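Sugar ABC transporter, sugar-binding protein (Streptococcus pneumoniae, PDB 2HEU) probably captures sugars, likely raffinose-type oligosaccharides, outside the cell and delivers them to the membrane components of an ABC importer. Local coordinates at residues R39-E44 with A308-E313; L102-N107 with Y314-E319; G108-Y113 with E117-V122. All blocks are in the same frame, centred on the assembly; numbering follows the deposited sequence.

Contact 1: residues R39-E44 with A308-E313; sequences RDFEKE and ANAFVE
A310 is the first residue of 308-313 to meet the neighbouring helix, and it does so twice, both times through the ring of F41. Its methyl CB sits 4.1 Å from F41 CZ, while its carbonyl O approaches F41 CE1 obliquely at 3.5 Å. F41 can span the gap between the helices because its CG stands anti to the backbone N (chi1 174°), which throws the ring outward from helix 31-44.

F311 follows and forms the aromatic heart of the interface. F41 CE1 lies 3.7 Å from F311 CA, so the ring rests against the backbone as well as the side chain. The F311 ring then turns its edge to one face of F41, with CD1 placed 3.8 Å from F41 CD2 and displaced toward the rim. The pair is T-shaped, with the two planes at 78°. In the α/β lobe of a periplasmic binding protein, helices flank a central sheet, and this contact joins two of them: helix 31-44 and helix 305-315. Both rings also touch V50 of strand 48-53, and F311 lies nearly parallel to the ring of W296 on strand 295-298.

V312 faces the other way and packs on W296 and I298. Beyond it, the carboxylates of E313 and E44 do not meet, with E313 OE1 6.2 Å from E44 OE2; R317 pairs with both, and E313 also with R104.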
loop_
_atom_site.group_PDB
_atom_site.type_symbol
_atom_site.label_atom_id
_atom_site.label_comp_id
_atom_site.label_asym_id
_atom_site.label_seq_id
_atom_site.Cartn_x
_atom_site.Cartn_y
_atom_site.Cartn_z
ATOM N N ARG A 39 -16.169 -14.067 16.275
ATOM C CA ARG A 39 -17.309 -14.816 16.844
ATOM C C ARG A 39 -17.831 -15.871 15.921
ATOM O O ARG A 39 -18.214 -16.939 16.421
ATOM C CB ARG A 39 -18.372 -13.830 17.278
ATOM C CG ARG A 39 -18.033 -13.078 18.544
ATOM C CD ARG A 39 -19.117 -12.266 19.198
ATOM N NE ARG A 39 -19.456 -11.155 18.369
ATOM C CZ ARG A 39 -18.838 -9.956 18.459
ATOM N NH1 ARG A 39 -17.900 -9.667 19.377
ATOM N NH2 ARG A 39 -19.216 -9.013 17.680
ATOM N N ASP A 40 -17.833 -15.659 14.621
ATOM C CA ASP A 40 -18.179 -16.725 13.720
ATOM C C ASP A 40 -17.224 -17.930 13.867
ATOM O O ASP A 40 -17.658 -19.107 13.900
ATOM C CB ASP A 40 -18.145 -16.260 12.260
ATOM C CG ASP A 40 -19.156 -15.155 11.924
ATOM O OD1 ASP A 40 -20.157 -14.978 12.650
ATOM O OD2 ASP A 40 -18.936 -14.496 10.885
ATOM N N PHE A 41 -15.929 -17.654 13.985
ATOM C CA PHE A 41 -14.903 -18.708 14.168
ATOM C C PHE A 41 -15.176 -19.464 15.439
ATOM O O PHE A 41 -15.085 -20.696 15.525
ATOM C CB PHE A 41 -13.540 -18.045 14.159
ATOM C CG PHE A 41 -12.434 -19.002 14.488
ATOM C CD1 PHE A 41 -11.918 -19.857 13.601
ATOM C CD2 PHE A 41 -11.883 -18.969 15.772
ATOM C CE1 PHE A 41 -10.907 -20.720 13.894
ATOM C CE2 PHE A 41 -10.797 -19.790 16.060
ATOM C CZ PHE A 41 -10.310 -20.685 15.166
ATOM N N GLU A 42 -15.461 -18.703 16.524
ATOM C CA GLU A 42 -15.753 -19.308 17.850
ATOM C C GLU A 42 -16.987 -20.126 17.857
ATOM O O GLU A 42 -17.084 -21.107 18.600
ATOM C CB GLU A 42 -15.826 -18.208 18.838
ATOM C CG GLU A 42 -14.473 -17.544 19.213
ATOM C CD GLU A 42 -14.544 -16.362 20.126
ATOM O OE1 GLU A 42 -15.616 -15.716 20.264
ATOM O OE2 GLU A 42 -13.526 -15.996 20.740
ATOM N N LYS A 43 -17.990 -19.782 17.088
ATOM C CA LYS A 43 -19.197 -20.607 16.985
ATOM C C LYS A 43 -18.906 -21.937 16.300
ATOM O O LYS A 43 -19.409 -22.980 16.703
ATOM C CB LYS A 43 -20.316 -19.830 16.294
ATOM C CG LYS A 43 -21.513 -20.697 16.064
ATOM C CD LYS A 43 -22.607 -20.082 15.149
ATOM C CE LYS A 43 -23.231 -18.877 15.785
ATOM N NZ LYS A 43 -24.575 -18.494 15.299
ATOM N N GLU A 44 -18.023 -21.912 15.282
ATOM C CA GLU A 44 -17.588 -23.130 14.588
ATOM C C GLU A 44 -16.711 -23.987 15.496
ATOM O O GLU A 44 -16.644 -25.200 15.311
ATOM C CB GLU A 44 -16.941 -22.772 13.269
ATOM C CG GLU A 44 -16.465 -23.937 12.475
ATOM C CD GLU A 44 -16.322 -23.536 10.986
ATOM O OE1 GLU A 44 -17.253 -22.969 10.369
ATOM O OE2 GLU A 44 -15.316 -23.871 10.462
ATOM N N ALA A 308 -4.050 -21.580 16.421
ATOM C CA ALA A 308 -3.528 -20.404 15.695
ATOM C C ALA A 308 -3.686 -20.638 14.163
ATOM O O ALA A 308 -4.105 -19.769 13.440
ATOM C CB ALA A 308 -2.096 -20.112 16.119
ATOM N N ASN A 309 -3.228 -21.786 13.702
ATOM C CA ASN A 309 -3.339 -22.110 12.315
ATOM C C ASN A 309 -4.800 -22.183 11.863
ATOM O O ASN A 309 -5.138 -21.770 10.770
ATOM C CB ASN A 309 -2.596 -23.410 11.945
ATOM C CG ASN A 309 -1.121 -23.152 11.752
ATOM O OD1 ASN A 309 -0.306 -23.313 12.720
ATOM N ND2 ASN A 309 -0.713 -22.750 10.608
ATOM N N ALA A 310 -5.688 -22.689 12.717
ATOM C CA ALA A 310 -7.101 -22.750 12.351
ATOM C C ALA A 310 -7.629 -21.336 12.201
ATOM O O ALA A 310 -8.514 -21.144 11.323
ATOM C CB ALA A 310 -7.902 -23.514 13.444
ATOM N N PHE A 311 -7.222 -20.425 13.031
ATOM C CA PHE A 311 -7.729 -19.055 12.859
ATOM C C PHE A 311 -7.284 -18.421 11.536
ATOM O O PHE A 311 -8.070 -17.779 10.836
ATOM C CB PHE A 311 -7.308 -18.205 14.105
ATOM C CG PHE A 311 -7.873 -16.820 14.148
ATOM C CD1 PHE A 311 -9.211 -16.649 14.304
ATOM C CD2 PHE A 311 -7.078 -15.727 14.009
ATOM C CE1 PHE A 311 -9.760 -15.400 14.432
ATOM C CE2 PHE A 311 -7.664 -14.475 14.068
ATOM C CZ PHE A 311 -8.992 -14.296 14.288
ATOM N N VAL A 312 -5.998 -18.621 11.222
ATOM C CA VAL A 312 -5.471 -18.123 9.945
ATOM C C VAL A 312 -6.221 -18.804 8.763
ATOM O O VAL A 312 -6.661 -18.133 7.817
ATOM C CB VAL A 312 -4.003 -18.328 9.856
ATOM C CG1 VAL A 312 -3.441 -17.898 8.480
ATOM C CG2 VAL A 312 -3.265 -17.527 10.974
ATOM N N GLU A 313 -6.381 -20.138 8.844
ATOM C CA GLU A 313 -7.064 -20.852 7.770
ATOM C C GLU A 313 -8.472 -20.316 7.582
ATOM O O GLU A 313 -8.932 -20.175 6.450
ATOM C CB GLU A 313 -7.062 -22.350 8.074
ATOM C CG GLU A 313 -7.679 -23.148 6.940
ATOM C CD GLU A 313 -9.138 -23.400 7.046
ATOM O OE1 GLU A 313 -9.599 -23.766 8.159
ATOM O OE2 GLU A 313 -9.812 -23.386 5.997
#

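Contact 2: residues L102-N107 with Y314-E319; sequences LKRVKN and YMTRPE. With NA (sodium ion), chain E.
The guanidinium of R104 points an N-H of NH1 at T316 OG1, which lies at its edge close to the plane, and has R317 CG set obliquely to it, 3.8 Å from NH1. The guanidinium of R317 has Y314 CD2 over one face, offset toward the rim, and its plane is turned 77° from that of R104. The direct polar link is R104 NH1 to T316 OG1, a 2.8 Å hydrogen bond bent to 149° at the hydrogen. T316 holds its hydroxyl between its own backbone N and carbonyl carbon (chi1 72°), where OG1 also bonds to E313 O near the end of helix 305-315. The extended R104 chain crosses T316 at about a right angle, bringing CD to 3.3 Å from OG1.

At the other side of 102-107, K103 O binds a sodium ion at 2.3 Å, with three waters, E335 OE1 and one further atom making up six ligands; one of these waters also donates to V105 O and N107 OD1.

R317, the N-cap residue of helix 318-328, runs alongside R104. E313 gives one carboxylate oxygen to each arginine, OE2 to R104 NH1 and OE1 to R317 NH2, and R317 has E44 as a further partner. This bridging probably lets the two guanidiniums sit side by side, and they in turn would favour the ionised carboxylate of E313.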
loop_
_atom_site.group_PDB
_atom_site.type_symbol
_atom_site.label_atom_id
_atom_site.label_comp_id
_atom_site.label_asym_id
_atom_site.label_seq_id
_atom_site.Cartn_x
_atom_site.Cartn_y
_atom_site.Cartn_z
ATOM N N LEU A 102 -2.257 -21.792 2.270
ATOM C CA LEU A 102 -1.490 -20.757 1.552
ATOM C C LEU A 102 -1.803 -20.798 0.056
ATOM O O LEU A 102 -1.672 -19.743 -0.618
ATOM C CB LEU A 102 -0.010 -20.869 1.870
ATOM C CG LEU A 102 0.927 -19.783 1.451
ATOM C CD1 LEU A 102 0.528 -18.474 2.084
ATOM C CD2 LEU A 102 2.349 -20.131 1.713
ATOM N N LYS A 103 -2.216 -21.925 -0.467
ATOM C CA LYS A 103 -2.531 -22.047 -1.863
ATOM C C LYS A 103 -3.738 -21.161 -2.278
ATOM O O LYS A 103 -3.981 -20.923 -3.462
ATOM C CB LYS A 103 -2.794 -23.500 -2.234
ATOM C CG LYS A 103 -1.594 -24.409 -1.930
ATOM C CD LYS A 103 -0.248 -23.884 -2.524
ATOM C CE LYS A 103 -0.169 -23.623 -4.066
ATOM N NZ LYS A 103 1.222 -23.143 -4.627
ATOM N N ARG A 104 -4.504 -20.679 -1.294
ATOM C CA ARG A 104 -5.621 -19.765 -1.492
ATOM C C ARG A 104 -5.184 -18.331 -1.766
ATOM O O ARG A 104 -6.045 -17.538 -2.159
ATOM C CB ARG A 104 -6.622 -19.825 -0.343
ATOM C CG ARG A 104 -7.169 -21.231 -0.122
ATOM C CD ARG A 104 -7.873 -21.342 1.184
ATOM N NE ARG A 104 -8.440 -22.687 1.355
ATOM C CZ ARG A 104 -9.003 -23.108 2.460
ATOM N NH1 ARG A 104 -9.072 -22.278 3.479
ATOM N NH2 ARG A 104 -9.506 -24.365 2.499
ATOM N N VAL A 105 -3.900 -18.042 -1.551
ATOM C CA VAL A 105 -3.385 -16.691 -1.913
ATOM C C VAL A 105 -3.030 -16.726 -3.393
ATOM O O VAL A 105 -2.395 -17.666 -3.860
ATOM C CB VAL A 105 -2.182 -16.380 -1.074
ATOM C CG1 VAL A 105 -1.606 -14.961 -1.464
ATOM C CG2 VAL A 105 -2.542 -16.388 0.434
ATOM N N LYS A 106 -3.399 -15.691 -4.111
ATOM C CA LYS A 106 -3.045 -15.585 -5.553
ATOM C C LYS A 106 -1.632 -15.906 -5.882
ATOM O O LYS A 106 -0.686 -15.545 -5.158
ATOM C CB LYS A 106 -3.413 -14.184 -6.033
ATOM C CG LYS A 106 -4.928 -14.076 -6.087
ATOM C CD LYS A 106 -5.459 -12.715 -6.449
ATOM C CE LYS A 106 -6.976 -12.667 -6.187
ATOM N NZ LYS A 106 -7.578 -11.325 -6.241
ATOM N N ASN A 107 -1.483 -16.561 -7.032
ATOM C CA ASN A 107 -0.191 -17.073 -7.514
ATOM C C ASN A 107 0.904 -16.022 -7.309
ATOM O O ASN A 107 0.802 -14.899 -7.794
ATOM C CB ASN A 107 -0.310 -17.337 -8.987
ATOM C CG ASN A 107 -1.005 -18.587 -9.325
ATOM O OD1 ASN A 107 -1.365 -19.350 -8.431
ATOM N ND2 ASN A 107 -1.136 -18.861 -10.601
ATOM N N TYR A 314 -9.191 -20.067 8.652
ATOM C CA TYR A 314 -10.529 -19.624 8.572
ATOM C C TYR A 314 -10.628 -18.340 7.721
ATOM O O TYR A 314 -11.524 -18.227 6.861
ATOM C CB TYR A 314 -11.101 -19.336 10.017
ATOM C CG TYR A 314 -12.533 -19.042 10.065
ATOM C CD1 TYR A 314 -13.038 -17.815 10.406
ATOM C CD2 TYR A 314 -13.468 -20.038 9.821
ATOM C CE1 TYR A 314 -14.345 -17.564 10.503
ATOM C CE2 TYR A 314 -14.838 -19.811 9.922
ATOM C CZ TYR A 314 -15.262 -18.570 10.240
ATOM O OH TYR A 314 -16.604 -18.257 10.282
ATOM N N MET A 315 -9.702 -17.401 7.947
ATOM C CA MET A 315 -9.751 -16.148 7.209
ATOM C C MET A 315 -9.442 -16.310 5.737
ATOM O O MET A 315 -9.796 -15.417 4.929
ATOM C CB MET A 315 -8.809 -15.150 7.893
ATOM C CG MET A 315 -8.987 -13.690 7.439
ATOM S SD MET A 315 -10.418 -13.018 8.232
ATOM C CE MET A 315 -10.659 -12.735 7.150
ATOM N N THR A 316 -8.737 -17.379 5.341
ATOM C CA THR A 316 -8.479 -17.650 3.927
ATOM C C THR A 316 -9.698 -18.210 3.152
ATOM O O THR A 316 -9.623 -18.343 1.948
ATOM C CB THR A 316 -7.288 -18.550 3.713
ATOM O OG1 THR A 316 -7.622 -19.925 4.128
ATOM C CG2 THR A 316 -5.971 -18.140 4.341
ATOM N N ARG A 317 -10.742 -18.602 3.875
ATOM C CA ARG A 317 -11.908 -19.141 3.200
ATOM C C ARG A 317 -12.649 -18.010 2.471
ATOM O O ARG A 317 -12.818 -16.933 3.041
ATOM C CB ARG A 317 -12.863 -19.753 4.224
ATOM C CG ARG A 317 -12.274 -20.934 4.932
ATOM C CD ARG A 317 -13.197 -21.462 5.975
ATOM N NE ARG A 317 -12.593 -22.522 6.719
ATOM C CZ ARG A 317 -13.211 -23.257 7.638
ATOM N NH1 ARG A 317 -14.492 -22.976 7.899
ATOM N NH2 ARG A 317 -12.552 -24.130 8.323
ATOM N N PRO A 318 -13.113 -18.208 1.236
ATOM C CA PRO A 318 -13.727 -17.096 0.511
ATOM C C PRO A 318 -14.879 -16.507 1.166
ATOM O O PRO A 318 -15.010 -15.288 1.187
ATOM C CB PRO A 318 -14.127 -17.757 -0.829
ATOM C CG PRO A 318 -13.756 -19.101 -0.799
ATOM C CD PRO A 318 -13.002 -19.436 0.434
ATOM N N GLU A 319 -15.754 -17.330 1.805
ATOM C CA GLU A 319 -16.923 -16.762 2.402
ATOM C C GLU A 319 -16.676 -16.009 3.733
ATOM O O GLU A 319 -17.519 -15.261 4.217
ATOM C CB GLU A 319 -17.927 -17.959 2.657
ATOM C CG GLU A 319 -17.481 -19.051 3.672
ATOM C CD GLU A 319 -16.516 -20.113 3.153
ATOM O OE1 GLU A 319 -16.093 -20.056 1.983
ATOM O OE2 GLU A 319 -16.347 -21.152 3.854
HETATM NA NA NA E . -4.278 -21.062 -5.782
HETATM O O HOH W 1 -2.285 -19.708 -5.793
HETATM O O HOH W 2 -5.484 -22.974 -5.194
HETATM O O HOH W 3 -2.554 -22.652 -6.060
#

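Contact 3: residues G108-Y113 with E117-V122; sequences GYAEKY and EKVYNV
V119 turns CG1 anti to its backbone N (chi1 170°) and keeps CG2 beside that N, so the two methyl groups fork toward 108-113. CG1 meets the methyl CB of A110 at 4.0 Å, the one apolar side-chain contact between the segments. CG2 takes the other branch and lies 4.3 Å from E111 CA, against the backbone of the short 3-10 turn 110-112. That turn is held by its own backbone bonds, K112 N to Y109 O and Y113 N to A110 O.

No direct hydrogen bond crosses between the segments; water does the work instead. One water donates to both A110 O and N121 O, at 2.8 Å from each. A second donates to Y113 O and accepts from Y120 N, so a backbone carbonyl and a backbone amide on facing segments are satisfied through a single solvent molecule.

Both segments belong to the long connection that follows helix 82-89 and leads into strand 122-123, one of the two edge strands of the five-stranded sheet. Its strand order, 2-1-3-5-4, with the antiparallel strand 295-298 inserted from much later in the sequence, matches the arrangement of type II periplasmic binding proteins. V122 joins that sheet through backbone bonding with W296, and N121 ND2 bonds to S297 OG on the same strand. Within 108-113, Y113 OH donates to Y109 OH at 2.7 Å and also accepts a hydrogen bond from G292 N, which ties the two tyrosines to the segment leading toward strand 295-298.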
loop_
_atom_site.group_PDB
_atom_site.type_symbol
_atom_site.label_atom_id
_atom_site.label_comp_id
_atom_site.label_asym_id
_atom_site.label_seq_id
_atom_site.Cartn_x
_atom_site.Cartn_y
_atom_site.Cartn_z
ATOM N N GLY A 108 1.994 -16.444 -6.670
ATOM C CA GLY A 108 3.205 -15.603 -6.640
ATOM C C GLY A 108 3.177 -14.472 -5.628
ATOM O O GLY A 108 4.229 -13.883 -5.371
ATOM N N TYR A 109 2.036 -14.186 -4.994
ATOM C CA TYR A 109 1.994 -12.987 -4.217
ATOM C C TYR A 109 2.621 -13.112 -2.830
ATOM O O TYR A 109 3.387 -12.253 -2.420
ATOM C CB TYR A 109 0.574 -12.427 -4.131
ATOM C CG TYR A 109 0.584 -11.008 -3.585
ATOM C CD1 TYR A 109 1.142 -9.997 -4.371
ATOM C CD2 TYR A 109 0.229 -10.635 -2.300
ATOM C CE1 TYR A 109 1.317 -8.738 -3.946
ATOM C CE2 TYR A 109 0.338 -9.303 -1.818
ATOM C CZ TYR A 109 0.885 -8.372 -2.679
ATOM O OH TYR A 109 1.100 -7.109 -2.162
ATOM N N ALA A 110 2.290 -14.161 -2.079
ATOM C CA ALA A 110 2.884 -14.366 -0.766
ATOM C C ALA A 110 4.404 -14.403 -0.881
ATOM O O ALA A 110 5.111 -13.983 0.017
ATOM C CB ALA A 110 2.333 -15.571 -0.078
ATOM N N GLU A 111 4.909 -14.998 -1.973
ATOM C CA GLU A 111 6.294 -15.217 -2.220
ATOM C C GLU A 111 7.083 -13.896 -2.360
ATOM O O GLU A 111 8.322 -13.873 -2.159
ATOM C CB GLU A 111 6.491 -16.053 -3.469
ATOM C CG GLU A 111 5.964 -17.458 -3.414
ATOM C CD GLU A 111 4.518 -17.706 -3.716
ATOM O OE1 GLU A 111 3.698 -16.775 -3.809
ATOM O OE2 GLU A 111 4.180 -18.910 -3.957
ATOM N N LYS A 112 6.401 -12.797 -2.649
ATOM C CA LYS A 112 7.047 -11.496 -2.728
ATOM C C LYS A 112 7.576 -10.995 -1.444
ATOM O O LYS A 112 8.303 -9.987 -1.415
ATOM C CB LYS A 112 6.133 -10.490 -3.369
ATOM C CG LYS A 112 5.874 -10.890 -4.804
ATOM C CD LYS A 112 5.157 -9.899 -5.587
ATOM C CE LYS A 112 4.890 -10.471 -7.017
ATOM N NZ LYS A 112 4.189 -9.597 -7.856
ATOM N N TYR A 113 7.187 -11.661 -0.330
ATOM C CA TYR A 113 7.639 -11.330 1.006
ATOM C C TYR A 113 8.419 -12.475 1.618
ATOM O O TYR A 113 8.696 -12.451 2.824
ATOM C CB TYR A 113 6.473 -10.895 1.889
ATOM C CG TYR A 113 5.622 -9.866 1.272
ATOM C CD1 TYR A 113 5.914 -8.525 1.366
ATOM C CD2 TYR A 113 4.486 -10.209 0.587
ATOM C CE1 TYR A 113 5.005 -7.561 0.826
ATOM C CE2 TYR A 113 3.589 -9.292 0.034
ATOM C CZ TYR A 113 3.876 -7.944 0.178
ATOM O OH TYR A 113 3.051 -6.945 -0.233
ATOM N N GLU A 117 13.571 -17.708 1.054
ATOM C CA GLU A 117 12.632 -18.359 0.135
ATOM C C GLU A 117 11.400 -18.999 0.840
ATOM O O GLU A 117 10.587 -19.652 0.149
ATOM C CB GLU A 117 13.333 -19.399 -0.753
ATOM C CG GLU A 117 14.464 -18.857 -1.668
ATOM C CD GLU A 117 15.705 -18.420 -0.909
ATOM O OE1 GLU A 117 16.283 -19.219 -0.141
ATOM O OE2 GLU A 117 16.118 -17.249 -1.068
ATOM N N LYS A 118 11.228 -18.773 2.164
ATOM C CA LYS A 118 10.112 -19.308 2.925
ATOM C C LYS A 118 9.100 -18.251 3.204
ATOM O O LYS A 118 9.466 -17.078 3.341
ATOM C CB LYS A 118 10.667 -19.925 4.228
ATOM C CG LYS A 118 11.554 -21.074 4.016
ATOM C CD LYS A 118 12.213 -21.569 5.304
ATOM C CE LYS A 118 13.366 -20.709 5.682
ATOM N NZ LYS A 118 14.577 -21.021 4.803
ATOM N N VAL A 119 7.839 -18.619 3.191
ATOM C CA VAL A 119 6.787 -17.697 3.457
ATOM C C VAL A 119 6.385 -17.731 4.911
ATOM O O VAL A 119 6.079 -18.766 5.475
ATOM C CB VAL A 119 5.546 -18.031 2.545
ATOM C CG1 VAL A 119 4.322 -17.227 2.957
ATOM C CG2 VAL A 119 5.904 -17.849 1.100
ATOM N N TYR A 120 6.332 -16.528 5.536
ATOM C CA TYR A 120 6.003 -16.362 6.897
ATOM C C TYR A 120 4.782 -15.536 7.161
ATOM O O TYR A 120 4.504 -15.237 8.345
ATOM C CB TYR A 120 7.221 -15.728 7.650
ATOM C CG TYR A 120 8.468 -16.587 7.669
ATOM C CD1 TYR A 120 8.627 -17.596 8.641
ATOM C CD2 TYR A 120 9.441 -16.467 6.712
ATOM C CE1 TYR A 120 9.746 -18.408 8.715
ATOM C CE2 TYR A 120 10.541 -17.277 6.763
ATOM C CZ TYR A 120 10.678 -18.279 7.719
ATOM O OH TYR A 120 11.810 -19.052 7.792
ATOM N N ASN A 121 4.063 -15.113 6.128
ATOM C CA ASN A 121 2.967 -14.186 6.324
ATOM C C ASN A 121 1.934 -14.460 5.270
ATOM O O ASN A 121 2.312 -14.699 4.084
ATOM C CB ASN A 121 3.489 -12.748 6.266
ATOM C CG ASN A 121 2.482 -11.684 6.442
ATOM O OD1 ASN A 121 1.788 -11.310 5.521
ATOM N ND2 ASN A 121 2.409 -11.153 7.693
ATOM N N VAL A 122 0.671 -14.425 5.608
ATOM C CA VAL A 122 -0.458 -14.514 4.661
ATOM C C VAL A 122 -0.978 -13.109 4.378
ATOM O O VAL A 122 -1.578 -12.482 5.291
ATOM C CB VAL A 122 -1.638 -15.363 5.225
ATOM C CG1 VAL A 122 -2.710 -15.469 4.235
ATOM C CG2 VAL A 122 -1.083 -16.761 5.647
HETATM O O HOH W 4 4.514 -13.603 2.747
HETATM O O HOH W 5 6.783 -13.989 4.317
#

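In the fold
From the N terminus, helix 31-44 supplies the first half of contact 1, which closes only when helix 305-315 arrives more than 260 residues later. Within that span 102-107 opens contact 2, whose partner 314-319 lies beyond 308-313, so contacts 1 and 2 cross. Contact 3 is a short local closure, nested inside both. Contacts 1 and 2 share helix 305-315 and meet through acidic residues of one and arginines of the other. Contacts 2 and 3 touch through L102 and V105, which pack on A110, V119 and V122. Together they tie helices 31-44, 305-315 and the start of 318-328, the connection after helix 82-89 and one edge of the central sheet into one lobe.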